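Local coordinates for NreA protein (Staphylococcus carnosus subsp. carnosus TM300, PDB 4IUH) that binds nitrate in the cytosol through a GAF domain and acts as the nitrate receptor of the staphylococcal nitrate regulation system, at residues I91-V95 with D96-S100; L29-I32 with R33-K37; A80-V83 with I84-S88. All coordinates share one frame; numbering follows the deposited sequence.

Contact 1: residues I91-V95 with D96-S100; sequences IVEDV and DAELS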
ATOM      1  N   ILE A  91      -9.989  -2.381  -0.953  1.00 20.17           N
ATOM      2  CA  ILE A  91      -9.877  -3.783  -0.571  1.00 20.26           C
ATOM      3  C   ILE A  91     -10.127  -4.695  -1.764  1.00 20.46           C
ATOM      4  O   ILE A  91     -11.165  -4.609  -2.426  1.00 21.54           O
ATOM      5  CB  ILE A  91     -10.854  -4.130   0.564  1.00 21.99           C
ATOM      6  CG1 ILE A  91     -10.507  -3.320   1.814  1.00 22.41           C
ATOM      7  CG2 ILE A  91     -10.808  -5.614   0.872  1.00 22.64           C
ATOM      8  CD1 ILE A  91     -11.687  -3.009   2.684  1.00 24.65           C
ATOM      9  N   VAL A  92      -9.160  -5.560  -2.045  1.00 13.01           N
ATOM     10  CA  VAL A  92      -9.296  -6.504  -3.140  1.00 13.65           C
ATOM     11  C   VAL A  92      -9.088  -7.928  -2.654  1.00 14.64           C
ATOM     12  O   VAL A  92      -7.952  -8.363  -2.471  1.00 14.19           O
ATOM     13  CB  VAL A  92      -8.296  -6.216  -4.260  1.00 12.65           C
ATOM     14  CG1 VAL A  92      -8.579  -7.134  -5.450  1.00 13.81           C
ATOM     15  CG2 VAL A  92      -8.370  -4.756  -4.666  1.00 11.91           C
ATOM     16  N   GLU A  93     -10.189  -8.648  -2.456  1.00 29.52           N
ATOM     17  CA  GLU A  93     -10.133 -10.025  -1.971  1.00 31.04           C
ATOM     18  C   GLU A  93      -9.509 -10.953  -3.007  1.00 31.45           C
ATOM     19  O   GLU A  93      -8.798 -11.886  -2.653  1.00 32.19           O
ATOM     20  CB  GLU A  93     -11.535 -10.530  -1.607  1.00 33.23           C
ATOM     21  CG  GLU A  93     -12.327  -9.616  -0.682  1.00 33.46           C
ATOM     22  CD  GLU A  93     -11.987  -9.808   0.787  1.00 34.11           C
ATOM     23  OE1 GLU A  93     -11.119 -10.654   1.108  1.00 34.23           O
ATOM     24  OE2 GLU A  93     -12.597  -9.109   1.630  1.00 34.76           O
ATOM     25  N   ASP A  94      -9.780 -10.686  -4.286  1.00 18.34           N
ATOM     26  CA  ASP A  94      -9.352 -11.563  -5.377  1.00 19.37           C
ATOM     27  C   ASP A  94      -8.879 -10.733  -6.565  1.00 18.28           C
ATOM     28  O   ASP A  94      -9.676 -10.302  -7.407  1.00 18.80           O
ATOM     29  CB  ASP A  94     -10.504 -12.490  -5.787  1.00 21.91           C
ATOM     30  CG  ASP A  94     -10.073 -13.594  -6.750  1.00 23.65           C
ATOM     31  OD1 ASP A  94      -9.033 -13.457  -7.426  1.00 22.89           O
ATOM     32  OD2 ASP A  94     -10.797 -14.610  -6.842  1.00 26.16           O
ATOM     33  N   VAL A  95      -7.570 -10.529  -6.637  1.00 16.51           N
ATOM     34  CA  VAL A  95      -6.993  -9.669  -7.658  1.00 15.65           C
ATOM     35  C   VAL A  95      -7.278 -10.173  -9.076  1.00 17.37           C
ATOM     36  O   VAL A  95      -7.680  -9.394  -9.943  1.00 17.37           O
ATOM     37  CB  VAL A  95      -5.480  -9.478  -7.444  1.00 14.72           C
ATOM     38  CG1 VAL A  95      -4.859  -8.775  -8.638  1.00 14.53           C
ATOM     39  CG2 VAL A  95      -5.228  -8.692  -6.164  1.00 13.15           C
ATOM     40  N   ASP A  96      -7.088 -11.469  -9.296  1.00 32.24           N
ATOM     41  CA  ASP A  96      -7.261 -12.060 -10.621  1.00 34.34           C
ATOM     42  C   ASP A  96      -8.669 -11.871 -11.170  1.00 35.45           C
ATOM     43  O   ASP A  96      -8.856 -11.702 -12.373  1.00 36.73           O
ATOM     44  CB  ASP A  96      -6.932 -13.552 -10.590  1.00 36.70           C
ATOM     45  CG  ASP A  96      -5.499 -13.821 -10.195  1.00 36.50           C
ATOM     46  OD1 ASP A  96      -4.627 -13.001 -10.553  1.00 35.46           O
ATOM     47  OD2 ASP A  96      -5.246 -14.848  -9.523  1.00 37.89           O
ATOM     48  N   ALA A  97      -9.653 -11.895 -10.281  1.00 22.37           N
ATOM     49  CA  ALA A  97     -11.049 -11.847 -10.677  1.00 24.02           C
ATOM     50  C   ALA A  97     -11.674 -10.452 -10.589  1.00 22.79           C
ATOM     51  O   ALA A  97     -12.626 -10.156 -11.309  1.00 24.34           O
ATOM     52  CB  ALA A  97     -11.855 -12.841  -9.849  1.00 25.67           C
ATOM     53  N   GLU A  98     -11.146  -9.602  -9.710  1.00 22.64           N
ATOM     54  CA  GLU A  98     -11.766  -8.299  -9.440  1.00 21.82           C
ATOM     55  C   GLU A  98     -11.162  -7.135 -10.228  1.00 20.75           C
ATOM     56  O   GLU A  98     -11.839  -6.138 -10.467  1.00 21.09           O
ATOM     57  CB  GLU A  98     -11.729  -7.970  -7.943  1.00 20.44           C
ATOM     58  CG  GLU A  98     -12.520  -8.913  -7.048  1.00 21.88           C
ATOM     59  CD  GLU A  98     -12.412  -8.533  -5.573  1.00 20.81           C
ATOM     60  OE1 GLU A  98     -12.600  -7.341  -5.246  1.00 20.65           O
ATOM     61  OE2 GLU A  98     -12.122  -9.413  -4.737  1.00 21.12           O
ATOM     62  N   LEU A  99      -9.896  -7.254 -10.616  1.00 17.61           N
ATOM     63  CA  LEU A  99      -9.240  -6.208 -11.401  1.00 17.01           C
ATOM     64  C   LEU A  99      -9.250  -6.523 -12.897  1.00 18.96           C
ATOM     65  O   LEU A  99      -8.957  -7.642 -13.312  1.00 20.15           O
ATOM     66  CB  LEU A  99      -7.793  -5.990 -10.939  1.00 15.26           C
ATOM     67  CG  LEU A  99      -7.559  -5.572  -9.485  1.00 13.52           C
ATOM     68  CD1 LEU A  99      -6.084  -5.350  -9.234  1.00 12.40           C
ATOM     69  CD2 LEU A  99      -8.351  -4.324  -9.139  1.00 13.15           C
ATOM     70  N   SER A 100      -9.585  -5.523 -13.703  1.00 19.65           N
ATOM     71  CA  SER A 100      -9.486  -5.650 -15.154  1.00 21.73           C
ATOM     72  C   SER A 100      -8.020  -5.667 -15.591  1.00 21.26           C
ATOM     73  O   SER A 100      -7.119  -5.404 -14.794  1.00 19.30           O
ATOM     74  CB  SER A 100     -10.205  -4.491 -15.843  1.00 22.91           C
ATOM     75  OG  SER A 100      -9.527  -3.271 -15.598  1.00 21.40           O
TER
HETATM   76  O   HOH W   1     -12.785  -6.990  -2.813  1.00  9.87           O
HETATM   77  O   HOH W   2      -6.570 -13.483  -7.119  1.00 18.56           O
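An N-capped helical turn at the end of an edge strand joins D94 to A97 and E98. The backbone N of D94 donates to E98 OE2 at 2.7 Å, meeting the oxygen from above the carboxylate plane, 47° out of it. In return E98 N donates to D94 O at 2.8 Å, so a side chain and a backbone carbonyl tie the two residues together in both directions. The E98 chain runs extended beyond CG (chi2 179°), and this straightness carries the carboxylate back to the start of the turn, with CB and CG passing over D94 O. Its other oxygen, E98 OE1, accepts from a water that also donates to I91 O and accepts from E93 N, a bridge between the carboxylate and the strand end. The element belongs to the passage from strand 90-92, the outermost strand on one side of the GAF sheet, into the short helix 95-98. D94 is the N-cap: its OD1 accepts a weak capping bond from A97 N at 3.3 Å, and a second water links OD1 to D96 N. The carboxylates of D94 and D96 stand near each other at the first turn, where the helix N-terminus probably eases their like charge. On the buried side V95 CG1 packs against L99 CD1 at 3.7 Å, while L99 N closes a helical bond to V95 O at 3.2 Å. V92 pairs through its backbone with M118 and V95 with T116, both of strand 115-125, and L99 leans on Y107.

Contact 2: residues L29-I32 with R33-K37; sequences LDEI and RETEK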
ATOM      1  N   LEU A  29       6.955  -1.660   9.666  1.00 25.23           N
ATOM      2  CA  LEU A  29       6.348  -2.352   8.537  1.00 22.86           C
ATOM      3  C   LEU A  29       6.479  -3.861   8.699  1.00 24.01           C
ATOM      4  O   LEU A  29       5.522  -4.602   8.480  1.00 22.88           O
ATOM      5  CB  LEU A  29       7.021  -1.910   7.239  1.00 21.84           C
ATOM      6  CG  LEU A  29       6.359  -2.325   5.932  1.00 19.46           C
ATOM      7  CD1 LEU A  29       4.948  -1.775   5.872  1.00 17.44           C
ATOM      8  CD2 LEU A  29       7.175  -1.851   4.742  1.00 19.19           C
ATOM      9  N   ASP A  30       7.670  -4.310   9.086  1.00 26.65           N
ATOM     10  CA  ASP A  30       7.918  -5.725   9.342  1.00 28.53           C
ATOM     11  C   ASP A  30       7.008  -6.273  10.443  1.00 29.40           C
ATOM     12  O   ASP A  30       6.451  -7.361  10.306  1.00 29.43           O
ATOM     13  CB  ASP A  30       9.386  -5.970   9.712  1.00 31.92           C
ATOM     14  CG  ASP A  30      10.332  -5.721   8.551  1.00 31.75           C
ATOM     15  OD1 ASP A  30      11.511  -5.398   8.797  1.00 34.30           O
ATOM     16  OD2 ASP A  30       9.901  -5.844   7.391  1.00 29.40           O
ATOM     17  N   GLU A  31       6.863  -5.520  11.531  1.00 30.48           N
ATOM     18  CA  GLU A  31       5.970  -5.915  12.616  1.00 31.66           C
ATOM     19  C   GLU A  31       4.543  -6.110  12.106  1.00 29.07           C
ATOM     20  O   GLU A  31       3.923  -7.143  12.353  1.00 29.84           O
ATOM     21  CB  GLU A  31       5.990  -4.879  13.744  1.00 33.22           C
ATOM     22  CG  GLU A  31       5.119  -5.239  14.945  1.00 35.08           C
ATOM     23  CD  GLU A  31       3.661  -4.826  14.779  1.00 32.86           C
ATOM     24  OE1 GLU A  31       3.406  -3.700  14.293  1.00 30.86           O
ATOM     25  OE2 GLU A  31       2.772  -5.632  15.134  1.00 33.47           O
ATOM     26  N   ILE A  32       4.032  -5.108  11.398  1.00 26.38           N
ATOM     27  CA  ILE A  32       2.675  -5.166  10.859  1.00 24.19           C
ATOM     28  C   ILE A  32       2.466  -6.401   9.982  1.00 23.46           C
ATOM     29  O   ILE A  32       1.513  -7.154  10.181  1.00 23.78           O
ATOM     30  CB  ILE A  32       2.323  -3.885  10.070  1.00 21.75           C
ATOM     31  CG1 ILE A  32       2.249  -2.686  11.017  1.00 22.84           C
ATOM     32  CG2 ILE A  32       1.010  -4.060   9.329  1.00 19.76           C
ATOM     33  CD1 ILE A  32       2.361  -1.336  10.322  1.00 21.33           C
ATOM     34  N   ARG A  33       3.376  -6.622   9.039  1.00 22.94           N
ATOM     35  CA  ARG A  33       3.246  -7.737   8.108  1.00 22.54           C
ATOM     36  C   ARG A  33       3.280  -9.089   8.816  1.00 25.18           C
ATOM     37  O   ARG A  33       2.430  -9.944   8.572  1.00 25.14           O
ATOM     38  CB  ARG A  33       4.334  -7.682   7.034  1.00 22.16           C
ATOM     39  CG  ARG A  33       4.124  -8.677   5.908  1.00 21.70           C
ATOM     40  CD  ARG A  33       5.341  -8.778   5.013  1.00 22.35           C
ATOM     41  NE  ARG A  33       6.506  -9.285   5.730  1.00 25.40           N
ATOM     42  CZ  ARG A  33       6.742 -10.575   5.956  1.00 27.86           C
ATOM     43  NH1 ARG A  33       5.890 -11.496   5.525  1.00 27.56           N
ATOM     44  NH2 ARG A  33       7.827 -10.947   6.616  1.00 30.99           N
ATOM     45  N   GLU A  34       4.267  -9.272   9.689  1.00 33.41           N
ATOM     46  CA  GLU A  34       4.446 -10.532  10.404  1.00 36.54           C
ATOM     47  C   GLU A  34       3.258 -10.843  11.307  1.00 37.32           C
ATOM     48  O   GLU A  34       2.704 -11.941  11.269  1.00 38.48           O
ATOM     49  CB  GLU A  34       5.719 -10.489  11.254  1.00 39.68           C
ATOM     50  CG  GLU A  34       7.022 -10.394  10.470  1.00 40.16           C
ATOM     51  CD  GLU A  34       8.220 -10.068  11.362  1.00 43.39           C
ATOM     52  OE1 GLU A  34       8.025  -9.820  12.576  1.00 44.93           O
ATOM     53  OE2 GLU A  34       9.361 -10.063  10.848  1.00 44.56           O
ATOM     54  N   THR A  35       2.877  -9.864  12.120  1.00 31.54           N
ATOM     55  CA  THR A  35       1.841 -10.057  13.124  1.00 32.96           C
ATOM     56  C   THR A  35       0.445 -10.194  12.522  1.00 30.99           C
ATOM     57  O   THR A  35      -0.389 -10.920  13.055  1.00 32.69           O
ATOM     58  CB  THR A  35       1.840  -8.917  14.162  1.00 33.74           C
ATOM     59  OG1 THR A  35       1.691  -7.667  13.482  1.00 30.76           O
ATOM     60  CG2 THR A  35       3.144  -8.900  14.954  1.00 36.61           C
ATOM     61  N   GLU A  36       0.181  -9.500  11.418  1.00 35.33           N
ATOM     62  CA  GLU A  36      -1.140  -9.585  10.792  1.00 33.74           C
ATOM     63  C   GLU A  36      -1.224 -10.747   9.803  1.00 33.48           C
ATOM     64  O   GLU A  36      -2.279 -11.012   9.235  1.00 32.70           O
ATOM     65  CB  GLU A  36      -1.521  -8.265  10.120  1.00 30.95           C
ATOM     66  CG  GLU A  36      -1.499  -7.059  11.059  1.00 31.45           C
ATOM     67  CD  GLU A  36      -2.532  -7.152  12.169  1.00 33.63           C
ATOM     68  OE1 GLU A  36      -3.668  -7.595  11.884  1.00 33.58           O
ATOM     69  OE2 GLU A  36      -2.213  -6.790  13.328  1.00 35.79           O
ATOM     70  N   LYS A  37      -0.099 -11.434   9.617  1.00 29.27           N
ATOM     71  CA  LYS A  37      -0.003 -12.594   8.730  1.00 29.88           C
ATOM     72  C   LYS A  37      -0.252 -12.257   7.259  1.00 27.06           C
ATOM     73  O   LYS A  37      -1.110 -12.857   6.609  1.00 26.81           O
ATOM     74  CB  LYS A  37      -0.928 -13.731   9.181  1.00 32.18           C
ATOM     75  CG  LYS A  37      -0.455 -14.489  10.418  1.00 35.94           C
ATOM     76  CD  LYS A  37      -0.775 -13.736  11.699  1.00 36.76           C
ATOM     77  CE  LYS A  37      -0.294 -14.499  12.936  1.00 40.94           C
ATOM     78  NZ  LYS A  37      -0.296 -13.644  14.164  1.00 42.00           N
TER
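With CG anti to the backbone N (chi1 -178°) and the chain bent at the next bond (chi2 -85°), E31 folds its carboxylate along the helix toward T35. The hydroxyl of T35, set between its own backbone N and carbonyl carbon (chi1 56°), faces back to meet it. T35 OG1 thus lies 2.6 Å from E31 O and 2.8 Å from E31 OE2; one proton cannot serve both acceptors fully, and which of them takes it is not settled. The methyl contributes as well, T35 CG2 lying 3.3 Å from E31 OE2, so the carboxylate oxygen rests against both branches of the threonine. E31 O also accepts T35 N at 2.9 Å and therefore has the backbone amide and the hydroxyl of a single residue around it, an example of how a threonine can return its side chain to the preceding turn of a helix. On another face, the extended E34 chain lays CB, CG and CD over D30 O, which accepts E34 N at 3.0 Å. I32 O takes E36 N at 3.0 Å while E36 CG sits beside that same oxygen. A Schellman motif closes the helix at K37, which has positive phi and whose N bonds back to E34 O; separately, K37 NZ donates to T35 O at 2.9 Å. Helix 25-36 lies on one face of the GAF sheet, with L29 set against A41, I43, Y59 and L133 and I32 against L135. D30 and R33 both bond to S61 OG at the end of strand 54-61, whereas E31 and E36 form salt bridges to R155, fastening this helix to the C-terminal part of the chain.

Contact 3: residues A80-V83 with I84-S88; sequences AGLV and IRTGS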
ATOM      1  N   ALA A  80      -1.293   3.514  -5.088  1.00  9.24           N
ATOM      2  CA  ALA A  80      -1.036   4.521  -4.059  1.00  9.69           C
ATOM      3  C   ALA A  80      -1.779   5.816  -4.368  1.00 10.65           C
ATOM      4  O   ALA A  80      -2.327   6.454  -3.473  1.00 11.15           O
ATOM      5  CB  ALA A  80       0.452   4.795  -3.946  1.00 10.28           C
ATOM      6  N   GLY A  81      -1.798   6.194  -5.645  1.00 12.87           N
ATOM      7  CA  GLY A  81      -2.434   7.427  -6.072  1.00 14.26           C
ATOM      8  C   GLY A  81      -3.939   7.396  -5.891  1.00 14.46           C
ATOM      9  O   GLY A  81      -4.549   8.398  -5.530  1.00 15.76           O
ATOM     10  N   LEU A  82      -4.540   6.242  -6.150  1.00 16.88           N
ATOM     11  CA  LEU A  82      -5.979   6.087  -6.002  1.00 17.45           C
ATOM     12  C   LEU A  82      -6.376   6.329  -4.552  1.00 18.13           C
ATOM     13  O   LEU A  82      -7.327   7.053  -4.253  1.00 19.88           O
ATOM     14  CB  LEU A  82      -6.399   4.682  -6.419  1.00 16.58           C
ATOM     15  CG  LEU A  82      -7.865   4.354  -6.144  1.00 17.35           C
ATOM     16  CD1 LEU A  82      -8.773   5.275  -6.941  1.00 19.28           C
ATOM     17  CD2 LEU A  82      -8.155   2.907  -6.472  1.00 16.77           C
ATOM     18  N   VAL A  83      -5.612   5.722  -3.658  1.00 17.44           N
ATOM     19  CA  VAL A  83      -5.877   5.774  -2.234  1.00 18.42           C
ATOM     20  C   VAL A  83      -5.661   7.189  -1.704  1.00 20.76           C
ATOM     21  O   VAL A  83      -6.476   7.705  -0.941  1.00 24.94           O
ATOM     22  CB  VAL A  83      -4.999   4.723  -1.502  1.00 17.07           C
ATOM     23  CG1 VAL A  83      -4.464   5.250  -0.212  1.00 18.11           C
ATOM     24  CG2 VAL A  83      -5.781   3.432  -1.290  1.00 16.43           C
ATOM     25  N   ILE A  84      -4.576   7.822  -2.135  1.00 17.96           N
ATOM     26  CA  ILE A  84      -4.308   9.209  -1.773  1.00 19.71           C
ATOM     27  C   ILE A  84      -5.409  10.144  -2.284  1.00 21.65           C
ATOM     28  O   ILE A  84      -5.879  11.011  -1.552  1.00 24.27           O
ATOM     29  CB  ILE A  84      -2.932   9.665  -2.277  1.00 19.28           C
ATOM     30  CG1 ILE A  84      -1.829   8.895  -1.546  1.00 18.16           C
ATOM     31  CG2 ILE A  84      -2.747  11.162  -2.067  1.00 21.36           C
ATOM     32  CD1 ILE A  84      -0.459   9.117  -2.121  1.00 18.01           C
ATOM     33  N   ARG A  85      -5.837   9.942  -3.526  1.00 25.24           N
ATOM     34  CA  ARG A  85      -6.934  10.724  -4.100  1.00 27.10           C
ATOM     35  C   ARG A  85      -8.237  10.614  -3.302  1.00 28.86           C
ATOM     36  O   ARG A  85      -8.780  11.613  -2.840  1.00 31.31           O
ATOM     37  CB  ARG A  85      -7.204  10.290  -5.543  1.00 26.35           C
ATOM     38  CG  ARG A  85      -6.395  11.018  -6.597  1.00 27.13           C
ATOM     39  CD  ARG A  85      -6.724  10.491  -7.992  1.00 27.09           C
ATOM     40  NE  ARG A  85      -8.085   9.961  -8.054  1.00 27.51           N
ATOM     41  CZ  ARG A  85      -8.380   8.734  -8.469  1.00 26.26           C
ATOM     42  NH1 ARG A  85      -7.408   7.923  -8.874  1.00 24.48           N
ATOM     43  NH2 ARG A  85      -9.642   8.321  -8.490  1.00 27.12           N
ATOM     44  N   THR A  86      -8.740   9.395  -3.156  1.00 19.98           N
ATOM     45  CA  THR A  86     -10.030   9.170  -2.516  1.00 21.25           C
ATOM     46  C   THR A  86      -9.947   9.363  -1.010  1.00 24.76           C
ATOM     47  O   THR A  86     -10.950   9.661  -0.361  1.00 27.37           O
ATOM     48  CB  THR A  86     -10.529   7.750  -2.775  1.00 19.94           C
ATOM     49  OG1 THR A  86      -9.591   6.814  -2.224  1.00 17.91           O
ATOM     50  CG2 THR A  86     -10.678   7.503  -4.270  1.00 19.83           C
ATOM     51  N   GLY A  87      -8.752   9.180  -0.457  1.00 21.33           N
ATOM     52  CA  GLY A  87      -8.564   9.242   0.981  1.00 24.79           C
ATOM     53  C   GLY A  87      -9.223   8.091   1.727  1.00 27.52           C
ATOM     54  O   GLY A  87      -9.293   8.104   2.952  1.00 30.74           O
ATOM     55  N   SER A  88      -9.710   7.095   0.989  1.00 32.52           N
ATOM     56  CA  SER A  88     -10.332   5.920   1.600  1.00 31.58           C
ATOM     57  C   SER A  88      -9.643   4.629   1.156  1.00 26.00           C
ATOM     58  O   SER A  88      -9.005   4.585   0.106  1.00 22.38           O
ATOM     59  CB  SER A  88     -11.819   5.865   1.265  1.00 31.12           C
ATOM     60  OG  SER A  88     -12.016   5.753  -0.131  1.00 27.55           O
TER
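A80 opens the contact by accepting I84 N at its carbonyl, A80 O, at 3.0 Å. Over the same oxygen lies the I84 side chain, CG1 coming to 3.1 Å of A80 O. Next, G81 O takes R85 N at 2.8 Å, and the aliphatic part of R85, from CB to CD, runs beside that carbonyl. L82 follows with its CG anti to the backbone N; chi1 173° and chi2 62° together bring CD1 to the R85 guanidinium. The two chains cross at a slant, with L82 CD1 lying 3.5 Å from R85 NH2. This contact of a methyl with a guanidinium lies on a different side of helix 78-86 from A80 and I84, with L82 also touching Y107; A80 and I84 face strand 54-61 of the GAF sheet, where both touch I55. L82 O accepts T86 N in a nearly straight bond of 2.9 Å (N-H...O angle 175°). T86 OG1 stands 3.0 Å from the same L82 O, though its proton has another acceptor within reach. The hydroxyl is also an acceptor: S88 N donates to T86 OG1 at 3.2 Å, forming an ST turn across the helix end. V83 comes last; its carbonyl takes the N of G87, which has positive phi and leads the chain out of the helix. V83 CG2 meets S88 O at 3.7 Å, and the V83 side chain also packs on A120 and P122 of strand 115-125.

Along the chain the order is contact 2, contact 3, contact 1, all within one GAF domain built on a five-stranded antiparallel sheet. Contact 2, on helix 25-36, and contact 3, on helix 78-86, lie on opposite sides of the chain's centre, their centres about 22 Å apart. Contact 1 adjoins contact 3 in sequence, since edge strand 90-92 follows helix 78-86 after a short turn, yet their centres are about 17 Å apart. Contacts 1 and 2 are also about 22 Å apart between centres, with about 12 Å between nearest atoms. Contacts 2 and 3 lie at the C-terminal ends of their helices and contact 1 at the start of one, and the shared sheet relates the three within the single domain that senses nitrate.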